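Local coordinates for protein dioxygenase (Pseudomonas brassicacearum, PDB 5V2D) that probably cleaves the central carbon-carbon double bond of lignin-derived stilbenes with molecular oxygen at a non-haem iron centre, at residues T210-Y215 and W229-Y234; P254-V259 and Q270-L275; F410-V415 and A426-D431. One frame throughout, in Å; residues are numbered along the deposited sequence.

The three contacts follow one another in series along the chain; none encloses or crosses another. Contact 1 comes first. It closes the hairpin of strands 212-218 and 224-231, the last two strands of a four-stranded sheet. Contact 2 follows and joins the short strands 255-257 and 269-271 across a loop that carries helix 259-263. The two contacts touch: Y234 packs against L275 and T256. Contact 3 comes much later and closes the hairpin of strands 413-418 and 424-427 in another four-stranded sheet. It lies on the opposite side of the chain's centre from contact 1, and their centres are about 39 Å apart.

Contact 1. Residues T210-Y215 and W229-Y234; sequences TPDLVY and WFQAPY
L213 and F230 make one tight patch of this contact. Their side chains leave the same face of the strand pair. L213 CB lies over the F230 ring, 3.9 Å from its centroid, in a CH-pi contact. L213 CD1 reaches on to F230 CE1 at 3.6 Å. The ring can turn back toward L213 because F230 CG sits between its own backbone N and carbonyl carbon (chi1 62°). A232 CB adds a methyl against L213 CD1. F250 meets the F230 ring edge-to-face, and A280 also touches it, so strands 247-252 and 276-283 cover this face.

The backbones are joined by three straight bonds. L213 and F230 exchange two between N and O atoms, and A232 N gives one to P211 O at 2.8 Å. The strands belong to the hairpin 212-218 and 224-231. It supplies the last two strands of a four-stranded antiparallel sheet, consistent with a blade of the seven-bladed propeller of carotenoid cleavage oxygenases. Strand 224-231 is one of the two outer strands.

V214 and W229, on the other face, make a second tight patch. V214 CG1 sits squarely over the five-membered ring of W229, 3.4 Å from its centroid. V214 CG2 covers the six-membered ring near CE3. W229 NE1 is hydrogen-bonded to E227 OE2. The open, polar side lies beside them, at D212 and the exposed Q231. Q231 NE2 donates to D212 OD2 at 2.8 Å, and the N-H...O angle is 145°. It comes from above the carboxylate plane, and the amide is turned 81° against that plane. A water donates to D212 OD2 and also to F230 O, bridging carboxylate and backbone.

Contact 2. Residues P254-V259 and Q270-L275; sequences PLTVDV and QWQPDL
L255 faces W271 as an antiparallel non-hydrogen-bonded pair, and T256 faces Q270 as the hydrogen-bonded pair beside it. Together they form a two-stranded antiparallel ribbon. It is an excursion between strands 247-252 and 276-283 of a four-stranded sheet, probably a blade of the propeller fold of this family. The side chain of L255 is about 12 Å from the bound iron.

T256 N donates to Q270 O, and Q270 N returns a bond to T256 O at 3.0 Å. Past the ribbon, Q272 N bonds to P254 O at 3.0 Å.

W271 and P254 lie side by side and point the same way. P254 O sits over one face of the indole, and P254 CG touches CH2 of W271 at 3.9 Å. L255 CD2 comes instead to the indole edge, in the ring plane, at 3.8 Å from W271 CE3. W271 NE1 is hydrogen-bonded to D299 OD1. W271 CG lies anti to the backbone N (chi1 -177°), which carries the indole along P254.

A type I turn from Q272 to L275 then folds the chain back. L275 CB packs on P254 CB, and its CD1 meets T256 CG2 tip to tip at 4.0 Å. Y234 also lies against L275.

The Q272 side chain is bent at chi2 (-55°) and passes T256 at about a right angle. Its NE2 makes two hydrogen bonds within its own segment. Q272 NE2 donates to Q270 O from the face opposite to T256 N, which gives that oxygen two donors. The same NE2 also reaches Q270 OE1 at 2.9 Å, on a lone pair and in the plane of both amides.

Contact 3. Residues F410-V415 and A426-D431; sequences FFNLLV and AWFPGD
N412 meets F428 and P429 at the start of the contact. Its carbonyl O points at the edge of the F428 ring, near the ring plane, 3.3 Å from CD1. P429 CD lies against the same N412 O at 3.1 Å. This oxygen is buried with no polar partner in the model; the F428 edge and P429 CD lie against it. The N412 side chain crosses the phenyl obliquely, with amide and ring planes 81° apart. N412 CB is 4.1 Å from F428 CE1. Its OD1 is held by the backbone N of D394. F428 CG stands anti to its own backbone N (chi1 175°), which brings the ring edge to N412 O.

L413 comes next. Its CD2 packs on F428 CB at 3.8 Å, and its CA approaches W427 O.

L414 forms the hydrogen-bonded pair with W427. L414 N donates to W427 O at 3.1 Å, and W427 N to L414 O at 2.9 Å. The L414 side chain turns to the face shared with W427, where L471 touches both; F435 also packs on L414. The W427 ring lies over P429 CA of its own segment.

V415 and A426 are an antiparallel non-hydrogen-bonded pair. V415 CG2 meets A426 CB at 4.0 Å on the other face.

N412 and L413 both face A392 on the neighbouring strand, a classic beta bulge. Strands 413-418 and 424-427 form the last two strands of a four-stranded antiparallel sheet, consistent with a propeller blade of carotenoid cleavage oxygenases.

Contact 1. Residues T210-Y215 and W229-Y234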
loop_
_atom_site.group_PDB
_atom_site.type_symbol
_atom_site.label_atom_id
_atom_site.label_comp_id
_atom_site.label_asym_id
_atom_site.label_seq_id
_atom_site.Cartn_x
_atom_site.Cartn_y
_atom_site.Cartn_z
ATOM N N THR A 210 -11.064 -6.288 -18.355
ATOM C CA THR A 210 -11.286 -7.721 -18.345
ATOM C C THR A 210 -11.623 -8.267 -16.938
ATOM O O THR A 210 -11.092 -7.801 -15.943
ATOM C CB THR A 210 -10.111 -8.515 -18.969
ATOM O OG1 THR A 210 -8.852 -8.227 -18.292
ATOM C CG2 THR A 210 -9.966 -8.166 -20.422
ATOM N N PRO A 211 -12.488 -9.286 -16.868
ATOM C CA PRO A 211 -12.851 -9.908 -15.624
ATOM C C PRO A 211 -11.886 -11.008 -15.149
ATOM O O PRO A 211 -12.161 -11.635 -14.109
ATOM C CB PRO A 211 -14.210 -10.574 -15.959
ATOM C CG PRO A 211 -14.059 -10.965 -17.402
ATOM C CD PRO A 211 -13.269 -9.838 -18.027
ATOM N N ASP A 212 -10.787 -11.227 -15.867
ATOM C CA ASP A 212 -9.875 -12.290 -15.528
ATOM C C ASP A 212 -9.099 -11.966 -14.235
ATOM O O ASP A 212 -8.619 -10.826 -14.048
ATOM C CB ASP A 212 -8.883 -12.501 -16.640
ATOM C CG ASP A 212 -9.595 -12.833 -17.972
ATOM O OD1 ASP A 212 -10.006 -11.860 -18.641
ATOM O OD2 ASP A 212 -9.863 -14.037 -18.241
ATOM N N LEU A 213 -8.975 -12.997 -13.398
ATOM C CA LEU A 213 -8.240 -12.974 -12.140
ATOM C C LEU A 213 -7.287 -14.116 -12.168
ATOM O O LEU A 213 -7.616 -15.192 -12.666
ATOM C CB LEU A 213 -9.192 -13.206 -10.991
ATOM C CG LEU A 213 -10.250 -12.128 -10.806
ATOM C CD1 LEU A 213 -11.090 -12.440 -9.581
ATOM C CD2 LEU A 213 -9.631 -10.781 -10.554
ATOM N N VAL A 214 -6.091 -13.953 -11.624
ATOM C CA VAL A 214 -5.126 -15.053 -11.576
ATOM C C VAL A 214 -4.414 -15.059 -10.256
ATOM O O VAL A 214 -3.940 -13.966 -9.850
ATOM C CB VAL A 214 -3.946 -14.889 -12.578
ATOM C CG1 VAL A 214 -3.256 -16.201 -12.857
ATOM C CG2 VAL A 214 -4.277 -14.076 -13.749
ATOM N N TYR A 215 -4.264 -16.233 -9.633
ATOM C CA TYR A 215 -3.340 -16.420 -8.494
ATOM C C TYR A 215 -2.000 -16.968 -8.999
ATOM O O TYR A 215 -1.992 -17.826 -9.882
ATOM C CB TYR A 215 -3.946 -17.394 -7.465
ATOM C CG TYR A 215 -2.997 -17.736 -6.372
ATOM C CD1 TYR A 215 -2.559 -16.762 -5.523
ATOM C CD2 TYR A 215 -2.497 -19.011 -6.213
ATOM C CE1 TYR A 215 -1.656 -17.026 -4.532
ATOM C CE2 TYR A 215 -1.625 -19.310 -5.207
ATOM C CZ TYR A 215 -1.193 -18.314 -4.365
ATOM O OH TYR A 215 -0.265 -18.557 -3.386
ATOM N N TRP A 229 -6.006 -19.414 -13.121
ATOM C CA TRP A 229 -6.730 -18.390 -13.889
ATOM C C TRP A 229 -8.213 -18.644 -13.753
ATOM O O TRP A 229 -8.644 -19.772 -13.903
ATOM C CB TRP A 229 -6.384 -18.487 -15.377
ATOM C CG TRP A 229 -4.966 -18.067 -15.655
ATOM C CD1 TRP A 229 -3.838 -18.789 -15.401
ATOM C CD2 TRP A 229 -4.532 -16.826 -16.250
ATOM N NE1 TRP A 229 -2.736 -18.085 -15.776
ATOM C CE2 TRP A 229 -3.125 -16.893 -16.352
ATOM C CE3 TRP A 229 -5.198 -15.705 -16.734
ATOM C CZ2 TRP A 229 -2.354 -15.852 -16.858
ATOM C CZ3 TRP A 229 -4.440 -14.679 -17.272
ATOM C CH2 TRP A 229 -3.022 -14.751 -17.330
ATOM N N PHE A 230 -8.998 -17.612 -13.483
ATOM C CA PHE A 230 -10.443 -17.757 -13.463
ATOM C C PHE A 230 -11.061 -16.415 -13.780
ATOM O O PHE A 230 -10.325 -15.489 -14.153
ATOM C CB PHE A 230 -10.898 -18.318 -12.117
ATOM C CG PHE A 230 -10.582 -17.460 -10.891
ATOM C CD1 PHE A 230 -11.594 -16.768 -10.254
ATOM C CD2 PHE A 230 -9.297 -17.450 -10.341
ATOM C CE1 PHE A 230 -11.351 -16.033 -9.078
ATOM C CE2 PHE A 230 -9.012 -16.679 -9.220
ATOM C CZ PHE A 230 -10.063 -15.977 -8.571
ATOM N N GLN A 231 -12.386 -16.295 -13.691
ATOM C CA GLN A 231 -13.029 -15.064 -14.041
ATOM C C GLN A 231 -13.991 -14.610 -12.978
ATOM O O GLN A 231 -14.745 -15.396 -12.379
ATOM C CB GLN A 231 -13.775 -15.227 -15.360
ATOM C CG GLN A 231 -12.835 -15.541 -16.512
ATOM C CD GLN A 231 -13.374 -15.026 -17.777
ATOM O OE1 GLN A 231 -14.591 -14.868 -17.939
ATOM N NE2 GLN A 231 -12.497 -14.732 -18.694
ATOM N N ALA A 232 -13.988 -13.315 -12.736
ATOM C CA ALA A 232 -14.970 -12.690 -11.886
ATOM C C ALA A 232 -16.215 -12.419 -12.723
ATOM O O ALA A 232 -16.136 -12.390 -13.956
ATOM C CB ALA A 232 -14.427 -11.364 -11.381
ATOM N N PRO A 233 -17.342 -12.120 -12.058
ATOM C CA PRO A 233 -18.572 -11.798 -12.788
ATOM C C PRO A 233 -18.529 -10.405 -13.395
ATOM O O PRO A 233 -19.354 -10.111 -14.224
ATOM C CB PRO A 233 -19.670 -11.945 -11.730
ATOM C CG PRO A 233 -18.967 -11.716 -10.413
ATOM C CD PRO A 233 -17.592 -12.312 -10.607
ATOM N N TYR A 234 -17.559 -9.564 -13.047
ATOM C CA TYR A 234 -17.388 -8.268 -13.657
ATOM C C TYR A 234 -15.956 -7.814 -13.266
ATOM O O TYR A 234 -15.361 -8.392 -12.355
ATOM C CB TYR A 234 -18.427 -7.270 -13.140
ATOM C CG TYR A 234 -18.588 -7.264 -11.623
ATOM C CD1 TYR A 234 -19.622 -7.979 -11.016
ATOM C CD2 TYR A 234 -17.764 -6.533 -10.816
ATOM C CE1 TYR A 234 -19.781 -8.012 -9.635
ATOM C CE2 TYR A 234 -17.921 -6.542 -9.409
ATOM C CZ TYR A 234 -18.934 -7.264 -8.808
ATOM O OH TYR A 234 -19.093 -7.281 -7.418
HETATM O O HOH W 1 -8.887 -15.913 -16.487
#

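Contact 2. Residues P254-V259 and Q270-L275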
loop_
_atom_site.group_PDB
_atom_site.type_symbol
_atom_site.label_atom_id
_atom_site.label_comp_id
_atom_site.label_asym_id
_atom_site.label_seq_id
_atom_site.Cartn_x
_atom_site.Cartn_y
_atom_site.Cartn_z
ATOM N N PRO A 254 -16.278 -2.731 -4.676
ATOM C CA PRO A 254 -17.291 -2.292 -5.647
ATOM C C PRO A 254 -16.924 -1.051 -6.481
ATOM O O PRO A 254 -17.751 -0.134 -6.637
ATOM C CB PRO A 254 -18.544 -1.946 -4.776
ATOM C CG PRO A 254 -18.251 -2.391 -3.432
ATOM C CD PRO A 254 -16.757 -2.646 -3.290
ATOM N N LEU A 255 -15.728 -1.046 -7.032
ATOM C CA LEU A 255 -15.229 -0.052 -7.943
ATOM C C LEU A 255 -15.091 -0.776 -9.280
ATOM O O LEU A 255 -14.179 -1.645 -9.409
ATOM C CB LEU A 255 -13.841 0.400 -7.507
ATOM C CG LEU A 255 -13.794 1.389 -6.384
ATOM C CD1 LEU A 255 -12.381 1.590 -5.887
ATOM C CD2 LEU A 255 -14.401 2.741 -6.786
ATOM N N THR A 256 -15.924 -0.433 -10.276
ATOM C CA THR A 256 -15.955 -1.167 -11.554
ATOM C C THR A 256 -15.357 -0.412 -12.692
ATOM O O THR A 256 -15.274 0.813 -12.666
ATOM C CB THR A 256 -17.405 -1.590 -11.951
ATOM O OG1 THR A 256 -18.270 -0.449 -11.951
ATOM C CG2 THR A 256 -17.923 -2.535 -10.925
ATOM N N VAL A 257 -14.955 -1.146 -13.715
ATOM C CA VAL A 257 -14.250 -0.549 -14.834
ATOM C C VAL A 257 -15.164 -0.494 -16.046
ATOM O O VAL A 257 -15.855 -1.431 -16.318
ATOM C CB VAL A 257 -13.062 -1.402 -15.203
ATOM C CG1 VAL A 257 -12.228 -0.770 -16.308
ATOM C CG2 VAL A 257 -12.191 -1.608 -13.996
ATOM N N ASP A 258 -15.111 0.599 -16.802
ATOM C CA ASP A 258 -15.778 0.724 -18.111
ATOM C C ASP A 258 -14.823 1.360 -19.144
ATOM O O ASP A 258 -14.502 2.556 -19.074
ATOM C CB ASP A 258 -17.039 1.577 -17.955
ATOM C CG ASP A 258 -17.908 1.584 -19.244
ATOM O OD1 ASP A 258 -18.985 1.047 -19.218
ATOM O OD2 ASP A 258 -17.520 2.101 -20.297
ATOM N N VAL A 259 -14.389 0.574 -20.096
ATOM C CA VAL A 259 -13.415 1.051 -21.091
ATOM C C VAL A 259 -13.964 2.196 -21.975
ATOM O O VAL A 259 -13.209 3.131 -22.359
ATOM C CB VAL A 259 -12.922 -0.063 -22.009
ATOM C CG1 VAL A 259 -11.785 0.487 -22.928
ATOM C CG2 VAL A 259 -12.426 -1.219 -21.185
ATOM N N GLN A 270 -15.344 3.370 -11.156
ATOM C CA GLN A 270 -16.522 4.064 -10.653
ATOM C C GLN A 270 -17.176 3.297 -9.510
ATOM O O GLN A 270 -17.482 2.120 -9.633
ATOM C CB GLN A 270 -17.534 4.168 -11.828
ATOM C CG GLN A 270 -18.752 5.030 -11.506
ATOM C CD GLN A 270 -19.749 5.061 -12.642
ATOM O OE1 GLN A 270 -20.478 4.095 -12.869
ATOM N NE2 GLN A 270 -19.746 6.128 -13.352
ATOM N N TRP A 271 -17.440 3.965 -8.421
ATOM C CA TRP A 271 -18.131 3.335 -7.275
ATOM C C TRP A 271 -19.564 2.977 -7.611
ATOM O O TRP A 271 -20.238 3.766 -8.253
ATOM C CB TRP A 271 -18.117 4.293 -6.117
ATOM C CG TRP A 271 -18.733 3.753 -4.874
ATOM C CD1 TRP A 271 -19.952 4.076 -4.356
ATOM C CD2 TRP A 271 -18.136 2.852 -3.985
ATOM N NE1 TRP A 271 -20.155 3.403 -3.218
ATOM C CE2 TRP A 271 -19.052 2.642 -2.945
ATOM C CE3 TRP A 271 -16.872 2.201 -3.947
ATOM C CZ2 TRP A 271 -18.772 1.805 -1.858
ATOM C CZ3 TRP A 271 -16.615 1.354 -2.857
ATOM C CH2 TRP A 271 -17.559 1.160 -1.852
ATOM N N GLN A 272 -19.964 1.777 -7.206
ATOM C CA GLN A 272 -21.309 1.221 -7.397
ATOM C C GLN A 272 -21.871 1.016 -5.991
ATOM O O GLN A 272 -21.439 0.153 -5.280
ATOM C CB GLN A 272 -21.254 -0.076 -8.139
ATOM C CG GLN A 272 -20.491 -0.015 -9.469
ATOM C CD GLN A 272 -21.012 1.061 -10.415
ATOM O OE1 GLN A 272 -22.155 1.162 -10.535
ATOM N NE2 GLN A 272 -20.164 1.868 -11.022
ATOM N N PRO A 273 -22.781 1.894 -5.544
ATOM C CA PRO A 273 -23.270 1.809 -4.167
ATOM C C PRO A 273 -24.265 0.667 -3.860
ATOM O O PRO A 273 -24.605 0.439 -2.742
ATOM C CB PRO A 273 -23.976 3.165 -3.980
ATOM C CG PRO A 273 -24.493 3.476 -5.346
ATOM C CD PRO A 273 -23.367 3.051 -6.250
ATOM N N ASP A 274 -24.673 -0.074 -4.861
ATOM C CA ASP A 274 -25.697 -1.115 -4.735
ATOM C C ASP A 274 -25.126 -2.448 -5.218
ATOM O O ASP A 274 -25.826 -3.280 -5.741
ATOM C CB ASP A 274 -26.907 -0.705 -5.614
ATOM C CG ASP A 274 -26.518 -0.441 -7.056
ATOM O OD1 ASP A 274 -25.265 -0.308 -7.416
ATOM O OD2 ASP A 274 -27.483 -0.362 -7.843
ATOM N N LEU A 275 -23.825 -2.632 -5.080
ATOM C CA LEU A 275 -23.121 -3.851 -5.509
ATOM C C LEU A 275 -22.509 -4.474 -4.258
ATOM O O LEU A 275 -21.723 -3.833 -3.576
ATOM C CB LEU A 275 -21.949 -3.507 -6.383
ATOM C CG LEU A 275 -21.700 -4.087 -7.733
ATOM C CD1 LEU A 275 -20.198 -3.967 -8.002
ATOM C CD2 LEU A 275 -22.254 -5.464 -7.992
#

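Contact 3. Residues F410-V415 and A426-D431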
loop_
_atom_site.group_PDB
_atom_site.type_symbol
_atom_site.label_atom_id
_atom_site.label_comp_id
_atom_site.label_asym_id
_atom_site.label_seq_id
_atom_site.Cartn_x
_atom_site.Cartn_y
_atom_site.Cartn_z
ATOM N N PHE A 410 -4.326 11.192 7.293
ATOM C CA PHE A 410 -3.812 11.656 8.550
ATOM C C PHE A 410 -4.049 10.631 9.693
ATOM O O PHE A 410 -5.194 10.310 9.992
ATOM C CB PHE A 410 -4.463 13.015 8.934
ATOM C CG PHE A 410 -3.927 13.608 10.203
ATOM C CD1 PHE A 410 -4.608 13.465 11.376
ATOM C CD2 PHE A 410 -2.791 14.321 10.220
ATOM C CE1 PHE A 410 -4.126 14.054 12.570
ATOM C CE2 PHE A 410 -2.298 14.867 11.377
ATOM C CZ PHE A 410 -3.000 14.713 12.584
ATOM N N PHE A 411 -2.973 10.136 10.326
ATOM C CA PHE A 411 -3.104 9.145 11.372
ATOM C C PHE A 411 -2.265 9.634 12.542
ATOM O O PHE A 411 -1.064 9.765 12.411
ATOM C CB PHE A 411 -2.696 7.772 10.940
ATOM C CG PHE A 411 -3.480 7.244 9.798
ATOM C CD1 PHE A 411 -4.709 6.641 10.030
ATOM C CD2 PHE A 411 -2.988 7.296 8.504
ATOM C CE1 PHE A 411 -5.434 6.053 8.997
ATOM C CE2 PHE A 411 -3.731 6.793 7.457
ATOM C CZ PHE A 411 -4.960 6.160 7.673
ATOM N N ASN A 412 -2.914 9.942 13.673
ATOM C CA ASN A 412 -2.201 10.514 14.812
ATOM C C ASN A 412 -1.937 9.529 15.904
ATOM O O ASN A 412 -1.472 9.948 16.956
ATOM C CB ASN A 412 -2.914 11.777 15.367
ATOM C CG ASN A 412 -4.347 11.513 15.785
ATOM O OD1 ASN A 412 -4.830 10.370 15.701
ATOM N ND2 ASN A 412 -5.057 12.600 16.209
ATOM N N LEU A 413 -2.172 8.234 15.674
ATOM C CA LEU A 413 -1.819 7.178 16.621
ATOM C C LEU A 413 -1.162 5.996 15.943
ATOM O O LEU A 413 -1.610 5.549 14.878
ATOM C CB LEU A 413 -3.072 6.651 17.277
ATOM C CG LEU A 413 -3.902 7.609 18.162
ATOM C CD1 LEU A 413 -5.254 6.935 18.560
ATOM C CD2 LEU A 413 -3.079 8.073 19.362
ATOM N N LEU A 414 -0.112 5.464 16.566
ATOM C CA LEU A 414 0.534 4.252 16.139
ATOM C C LEU A 414 0.156 3.218 17.184
ATOM O O LEU A 414 0.507 3.391 18.370
ATOM C CB LEU A 414 2.001 4.500 16.158
ATOM C CG LEU A 414 2.979 3.649 15.430
ATOM C CD1 LEU A 414 4.393 3.657 15.948
ATOM C CD2 LEU A 414 2.517 2.433 14.613
ATOM N N VAL A 415 -0.485 2.125 16.764
ATOM C CA VAL A 415 -1.208 1.230 17.685
ATOM C C VAL A 415 -0.739 -0.223 17.611
ATOM O O VAL A 415 -0.503 -0.774 16.555
ATOM C CB VAL A 415 -2.715 1.298 17.355
ATOM C CG1 VAL A 415 -3.560 0.438 18.275
ATOM C CG2 VAL A 415 -3.238 2.707 17.321
ATOM N N ALA A 426 -1.259 2.390 22.425
ATOM C CA ALA A 426 -1.020 3.368 21.359
ATOM C C ALA A 426 -0.043 4.447 21.747
ATOM O O ALA A 426 0.009 4.855 22.920
ATOM C CB ALA A 426 -2.334 4.021 20.940
ATOM N N TRP A 427 0.740 4.943 20.774
ATOM C CA TRP A 427 1.544 6.137 20.999
ATOM C C TRP A 427 0.935 7.317 20.250
ATOM O O TRP A 427 0.697 7.247 19.014
ATOM C CB TRP A 427 3.024 5.910 20.612
ATOM C CG TRP A 427 3.830 7.123 20.931
ATOM C CD1 TRP A 427 3.906 7.725 22.138
ATOM C CD2 TRP A 427 4.636 7.919 20.049
ATOM N NE1 TRP A 427 4.721 8.816 22.080
ATOM C CE2 TRP A 427 5.174 8.965 20.814
ATOM C CE3 TRP A 427 5.008 7.816 18.712
ATOM C CZ2 TRP A 427 6.025 9.929 20.280
ATOM C CZ3 TRP A 427 5.853 8.761 18.196
ATOM C CH2 TRP A 427 6.340 9.795 18.940
ATOM N N PHE A 428 0.720 8.414 20.966
ATOM C CA PHE A 428 0.329 9.706 20.373
ATOM C C PHE A 428 1.551 10.604 20.349
ATOM O O PHE A 428 2.208 10.790 21.405
ATOM C CB PHE A 428 -0.768 10.380 21.272
ATOM C CG PHE A 428 -1.166 11.779 20.819
ATOM C CD1 PHE A 428 -1.762 11.969 19.570
ATOM C CD2 PHE A 428 -0.977 12.893 21.643
ATOM C CE1 PHE A 428 -2.194 13.217 19.154
ATOM C CE2 PHE A 428 -1.387 14.165 21.240
ATOM C CZ PHE A 428 -1.997 14.331 19.963
ATOM N N PRO A 429 1.917 11.148 19.191
ATOM C CA PRO A 429 3.196 11.868 19.109
ATOM C C PRO A 429 3.131 13.346 19.441
ATOM O O PRO A 429 4.045 14.079 19.140
ATOM C CB PRO A 429 3.569 11.702 17.623
ATOM C CG PRO A 429 2.274 11.763 16.929
ATOM C CD PRO A 429 1.330 10.967 17.849
ATOM N N GLY A 430 2.020 13.825 19.963
ATOM C CA GLY A 430 1.826 15.244 20.156
ATOM C C GLY A 430 0.876 15.764 19.094
ATOM O O GLY A 430 0.520 15.085 18.110
ATOM N N ASP A 431 0.520 17.037 19.239
ATOM C CA ASP A 431 -0.477 17.638 18.387
ATOM C C ASP A 431 0.031 18.036 16.959
ATOM O O ASP A 431 -0.730 18.578 16.183
ATOM C CB ASP A 431 -1.101 18.870 19.118
ATOM C CG ASP A 431 -0.168 20.058 19.327
ATOM O OD1 ASP A 431 0.986 20.058 18.880
ATOM O OD2 ASP A 431 -0.630 21.055 19.938
#